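Local coordinates for 190aa long hypothetical protein (Pyrococcus horikoshii, PDB 2DDZ), which is of unknown function, belonging to the DUF366 family that is grouped with class II tRNA synthetase-like proteins, and assembles as a hexamer, at residues M4-R12 / F30-V38. Residues are numbered along the deposited sequence; the frame is centred on the assembly and turned at random.
With GAI (guanidine), chain Q.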
ATOM      1  N   MET E   4      10.118 -18.225  10.450  1.00 79.32           N
ATOM      2  CA  MET E   4       9.141 -18.733   9.443  1.00 67.49           C
ATOM      3  C   MET E   4       8.836 -20.228   9.687  1.00 64.18           C
ATOM      4  O   MET E   4       9.631 -20.917  10.325  1.00 68.27           O
ATOM      5  CB  MET E   4       9.731 -18.564   8.043  1.00 64.38           C
ATOM      6  CG  MET E   4       8.870 -19.074   6.910  1.00 60.09           C
ATOM      7  SD  MET E   4       9.611 -18.809   5.293  1.00 44.18           S
ATOM      8  CE  MET E   4       8.486 -19.699   4.381  1.00 24.61           C
ATOM      9  N   GLU E   5       7.717 -20.723   9.147  1.00 46.39           N
ATOM     10  CA  GLU E   5       7.277 -22.131   9.317  1.00 46.02           C
ATOM     11  C   GLU E   5       7.581 -23.059   8.139  1.00 43.78           C
ATOM     12  O   GLU E   5       7.422 -22.672   6.984  1.00 40.16           O
ATOM     13  CB  GLU E   5       5.767 -22.189   9.552  1.00 45.79           C
ATOM     14  CG  GLU E   5       5.290 -21.822  10.941  1.00 68.68           C
ATOM     15  CD  GLU E   5       5.441 -22.956  11.937  1.00 72.27           C
ATOM     16  OE1 GLU E   5       5.023 -24.096  11.629  1.00 76.10           O
ATOM     17  OE2 GLU E   5       5.968 -22.701  13.038  1.00 77.92           O
ATOM     18  N   LEU E   6       7.982 -24.291   8.449  1.00 38.35           N
ATOM     19  CA  LEU E   6       8.306 -25.283   7.431  1.00 37.88           C
ATOM     20  C   LEU E   6       7.689 -26.646   7.738  1.00 42.31           C
ATOM     21  O   LEU E   6       7.701 -27.103   8.878  1.00 49.87           O
ATOM     22  CB  LEU E   6       9.821 -25.448   7.300  1.00 36.10           C
ATOM     23  CG  LEU E   6      10.294 -26.605   6.406  1.00 45.23           C
ATOM     24  CD1 LEU E   6       9.809 -26.411   4.974  1.00 35.18           C
ATOM     25  CD2 LEU E   6      11.803 -26.671   6.432  1.00 42.14           C
ATOM     26  N   LEU E   7       7.147 -27.286   6.708  1.00 45.11           N
ATOM     27  CA  LEU E   7       6.536 -28.599   6.851  1.00 45.06           C
ATOM     28  C   LEU E   7       6.812 -29.463   5.630  1.00 50.37           C
ATOM     29  O   LEU E   7       6.375 -29.141   4.525  1.00 49.80           O
ATOM     30  CB  LEU E   7       5.021 -28.485   7.039  1.00 33.24           C
ATOM     31  CG  LEU E   7       4.276 -29.835   7.073  1.00 47.13           C
ATOM     32  CD1 LEU E   7       4.752 -30.644   8.288  1.00 31.14           C
ATOM     33  CD2 LEU E   7       2.756 -29.617   7.143  1.00 38.74           C
ATOM     34  N   ILE E   8       7.547 -30.555   5.835  1.00 48.20           N
ATOM     35  CA  ILE E   8       7.845 -31.493   4.761  1.00 41.36           C
ATOM     36  C   ILE E   8       6.990 -32.726   5.033  1.00 43.60           C
ATOM     37  O   ILE E   8       7.162 -33.370   6.060  1.00 58.47           O
ATOM     38  CB  ILE E   8       9.320 -31.942   4.765  1.00 38.91           C
ATOM     39  CG1 ILE E   8      10.265 -30.742   4.835  1.00 42.40           C
ATOM     40  CG2 ILE E   8       9.623 -32.719   3.494  1.00 36.99           C
ATOM     41  CD1 ILE E   8      10.156 -29.816   3.655  1.00 74.16           C
ATOM     42  N   ILE E   9       6.066 -33.046   4.132  1.00 45.98           N
ATOM     43  CA  ILE E   9       5.203 -34.219   4.311  1.00 49.03           C
ATOM     44  C   ILE E   9       5.920 -35.459   3.751  1.00 51.54           C
ATOM     45  O   ILE E   9       5.905 -35.711   2.550  1.00 52.75           O
ATOM     46  CB  ILE E   9       3.846 -34.002   3.613  1.00 45.94           C
ATOM     47  CG1 ILE E   9       3.170 -32.777   4.233  1.00 41.70           C
ATOM     48  CG2 ILE E   9       2.954 -35.242   3.768  1.00 35.90           C
ATOM     49  CD1 ILE E   9       1.933 -32.328   3.509  1.00 50.71           C
ATOM     50  N   LYS E  10       6.530 -36.214   4.662  1.00 56.74           N
ATOM     51  CA  LYS E  10       7.289 -37.409   4.343  1.00 59.47           C
ATOM     52  C   LYS E  10       6.514 -38.742   4.469  1.00 61.04           C
ATOM     53  O   LYS E  10       6.802 -39.703   3.757  1.00 61.13           O
ATOM     54  CB  LYS E  10       8.515 -37.452   5.255  1.00 59.77           C
ATOM     55  CG  LYS E  10       9.220 -36.112   5.357  1.00 62.13           C
ATOM     56  CD  LYS E  10      10.210 -36.047   6.495  1.00 65.60           C
ATOM     57  CE  LYS E  10      11.049 -34.791   6.342  1.00 75.16           C
ATOM     58  NZ  LYS E  10      12.035 -34.623   7.432  1.00 70.32           N
ATOM     59  N   GLU E  11       5.544 -38.795   5.377  1.00 64.58           N
ATOM     60  CA  GLU E  11       4.726 -39.988   5.614  1.00 67.24           C
ATOM     61  C   GLU E  11       3.846 -40.434   4.428  1.00 68.05           C
ATOM     62  O   GLU E  11       3.603 -41.628   4.233  1.00 64.29           O
ATOM     63  CB  GLU E  11       3.819 -39.753   6.836  1.00 73.67           C
ATOM     64  CG  GLU E  11       2.959 -38.484   6.726  1.00 83.18           C
ATOM     65  CD  GLU E  11       3.688 -37.208   7.158  1.00 94.76           C
ATOM     66  OE1 GLU E  11       4.932 -37.156   7.076  1.00 93.28           O
ATOM     67  OE2 GLU E  11       3.007 -36.244   7.574  1.00101.18           O
ATOM     68  N   ARG E  12       3.357 -39.482   3.638  1.00 65.73           N
ATOM     69  CA  ARG E  12       2.487 -39.811   2.504  1.00 56.22           C
ATOM     70  C   ARG E  12       2.715 -38.919   1.290  1.00 57.62           C
ATOM     71  O   ARG E  12       3.621 -38.087   1.265  1.00 59.01           O
ATOM     72  CB  ARG E  12       1.026 -39.676   2.922  1.00 48.71           C
ATOM     73  CG  ARG E  12       0.821 -38.466   3.809  1.00 57.98           C
ATOM     74  CD  ARG E  12      -0.597 -37.970   3.848  1.00 59.05           C
ATOM     75  NE  ARG E  12      -0.689 -36.783   4.691  1.00 56.02           N
ATOM     76  CZ  ARG E  12      -1.677 -35.901   4.628  1.00 53.26           C
ATOM     77  NH1 ARG E  12      -2.663 -36.074   3.753  1.00 47.44           N
ATOM     78  NH2 ARG E  12      -1.681 -34.850   5.437  1.00 54.90           N
ATOM     79  N   PHE E  30      -3.048 -27.942   7.463  1.00 41.08           N
ATOM     80  CA  PHE E  30      -2.043 -28.388   8.419  1.00 39.94           C
ATOM     81  C   PHE E  30      -1.969 -27.564   9.708  1.00 40.45           C
ATOM     82  O   PHE E  30      -1.173 -27.858  10.591  1.00 45.09           O
ATOM     83  CB  PHE E  30      -0.697 -28.417   7.706  1.00 36.60           C
ATOM     84  CG  PHE E  30      -0.749 -29.097   6.361  1.00 48.25           C
ATOM     85  CD1 PHE E  30      -0.984 -30.473   6.266  1.00 41.47           C
ATOM     86  CD2 PHE E  30      -0.583 -28.361   5.183  1.00 40.33           C
ATOM     87  CE1 PHE E  30      -1.046 -31.107   5.025  1.00 39.12           C
ATOM     88  CE2 PHE E  30      -0.644 -28.984   3.936  1.00 50.34           C
ATOM     89  CZ  PHE E  30      -0.877 -30.363   3.856  1.00 47.41           C
ATOM     90  N   GLY E  31      -2.804 -26.539   9.823  1.00 43.38           N
ATOM     91  CA  GLY E  31      -2.804 -25.734  11.033  1.00 42.34           C
ATOM     92  C   GLY E  31      -1.578 -24.863  11.240  1.00 42.02           C
ATOM     93  O   GLY E  31      -1.342 -24.365  12.342  1.00 39.36           O
ATOM     94  N   ILE E  32      -0.800 -24.676  10.185  1.00 37.06           N
ATOM     95  CA  ILE E  32       0.399 -23.853  10.256  1.00 33.12           C
ATOM     96  C   ILE E  32       0.000 -22.403  10.021  1.00 36.41           C
ATOM     97  O   ILE E  32      -0.435 -22.037   8.931  1.00 34.29           O
ATOM     98  CB  ILE E  32       1.412 -24.286   9.184  1.00 37.16           C
ATOM     99  CG1 ILE E  32       1.789 -25.748   9.406  1.00 43.51           C
ATOM    100  CG2 ILE E  32       2.651 -23.410   9.244  1.00 35.86           C
ATOM    101  CD1 ILE E  32       2.509 -26.381   8.223  1.00 55.18           C
ATOM    102  N   LEU E  33       0.151 -21.581  11.052  1.00 38.71           N
ATOM    103  CA  LEU E  33      -0.211 -20.167  10.979  1.00 38.83           C
ATOM    104  C   LEU E  33       0.914 -19.265  10.464  1.00 36.30           C
ATOM    105  O   LEU E  33       2.083 -19.491  10.755  1.00 39.04           O
ATOM    106  CB  LEU E  33      -0.636 -19.700  12.366  1.00 37.71           C
ATOM    107  CG  LEU E  33      -1.223 -18.303  12.526  1.00 38.73           C
ATOM    108  CD1 LEU E  33      -2.616 -18.260  11.941  1.00 30.43           C
ATOM    109  CD2 LEU E  33      -1.263 -17.952  14.007  1.00 31.58           C
ATOM    110  N   GLY E  34       0.553 -18.250   9.685  1.00 38.40           N
ATOM    111  CA  GLY E  34       1.542 -17.308   9.175  1.00 29.61           C
ATOM    112  C   GLY E  34       2.393 -17.737   7.996  1.00 35.88           C
ATOM    113  O   GLY E  34       2.062 -18.677   7.273  1.00 29.48           O
ATOM    114  N   ASP E  35       3.500 -17.030   7.790  1.00 32.32           N
ATOM    115  CA  ASP E  35       4.390 -17.346   6.684  1.00 34.61           C
ATOM    116  C   ASP E  35       4.780 -18.813   6.732  1.00 41.76           C
ATOM    117  O   ASP E  35       5.175 -19.320   7.787  1.00 35.51           O
ATOM    118  CB  ASP E  35       5.639 -16.460   6.740  1.00 37.73           C
ATOM    119  CG  ASP E  35       5.323 -14.997   6.459  1.00 45.66           C
ATOM    120  OD1 ASP E  35       4.142 -14.707   6.157  1.00 38.40           O
ATOM    121  OD2 ASP E  35       6.239 -14.145   6.531  1.00 43.01           O
ATOM    122  N   SER E  36       4.662 -19.502   5.593  1.00 38.59           N
ATOM    123  CA  SER E  36       5.014 -20.914   5.556  1.00 29.03           C
ATOM    124  C   SER E  36       5.398 -21.512   4.204  1.00 35.00           C
ATOM    125  O   SER E  36       5.062 -21.000   3.130  1.00 30.08           O
ATOM    126  CB  SER E  36       3.877 -21.755   6.144  1.00 30.83           C
ATOM    127  OG  SER E  36       2.752 -21.769   5.285  1.00 31.05           O
ATOM    128  N   LEU E  37       6.114 -22.628   4.292  1.00 32.07           N
ATOM    129  CA  LEU E  37       6.548 -23.383   3.140  1.00 32.85           C
ATOM    130  C   LEU E  37       6.172 -24.830   3.456  1.00 37.60           C
ATOM    131  O   LEU E  37       6.549 -25.361   4.499  1.00 40.18           O
ATOM    132  CB  LEU E  37       8.060 -23.240   2.942  1.00 24.57           C
ATOM    133  CG  LEU E  37       8.693 -24.160   1.886  1.00 31.50           C
ATOM    134  CD1 LEU E  37       8.087 -23.926   0.499  1.00 29.32           C
ATOM    135  CD2 LEU E  37      10.180 -23.912   1.867  1.00 26.04           C
ATOM    136  N   VAL E  38       5.389 -25.437   2.569  1.00 38.73           N
ATOM    137  CA  VAL E  38       4.953 -26.819   2.720  1.00 38.34           C
ATOM    138  C   VAL E  38       5.498 -27.598   1.530  1.00 42.49           C
ATOM    139  O   VAL E  38       5.223 -27.266   0.381  1.00 42.47           O
ATOM    140  CB  VAL E  38       3.416 -26.935   2.717  1.00 45.92           C
ATOM    141  CG1 VAL E  38       3.004 -28.402   2.876  1.00 35.62           C
ATOM    142  CG2 VAL E  38       2.828 -26.090   3.838  1.00 43.94           C
TER
HETATM  143  C   GAI Q 511      -4.554 -32.725   1.891  1.00 92.81           C
HETATM  144  N1  GAI Q 511      -4.792 -32.735   0.607  1.00 92.35           N
HETATM  145  N2  GAI Q 511      -4.882 -33.776   2.670  1.00 86.39           N
HETATM  146  N3  GAI Q 511      -3.965 -31.637   2.447  1.00 91.53           N
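The CD2 methyl of Leu7 approaches the Phe30 ring obliquely, nearest CG, an off-centre CH-pi contact 4.1 Å from the ring centroid and 30° off the normal, in which the two side chains cross at about a right angle. Leu7 CG, anti to its own backbone N (chi1 175°), carries this methyl to where the ring and Ile32 CD1 meet, 3.4 Å from the latter, a tight fit for two methyls. Ile9 reaches the far end of the ring, its CD1 lying obliquely 3.4 Å from Phe30 CZ and also touching Val38 CG1. Arg12 places NH2 at the ring edge, near its plane, 3.8 Å from Phe30 CE1, while the guanidinium plane is turned 67° from the ring. Further back, Ile32 CG2 rests against Glu5 CB and the bent chain beyond it. Beneath these side chains, strands 5-8 and 36-38 run parallel, joined by three backbone hydrogen bonds, Glu5 N to Asp35 O, Leu37 N to Glu5 O (3.0 Å) and Leu7 N to Leu37 O. On the other sheet face Leu6 and Leu37 lie side by side, pointing the same way toward helix 161-184, while Met4 CE packs on Leu37 CB at 3.8 Å. The strands belong to a beta-alpha-beta unit whose helix 25-30 covers the Val38 face; Asp35, at the strand entry, is hydrogen-bonded through OD1 to Phe76 N and through OD2 to Trp77 NE1. Shortening Phe30 to an alanine would probably open a gap beside the Leu7 and Ile9 methyls and take away the ring edge next to Arg12 NH2. Guanidine sits beside this cluster, N3 3.6 Å from Phe30 CZ and N2 3.4 Å from Arg12 NH1, so two probably like-charged groups lie side by side next to an aromatic ring.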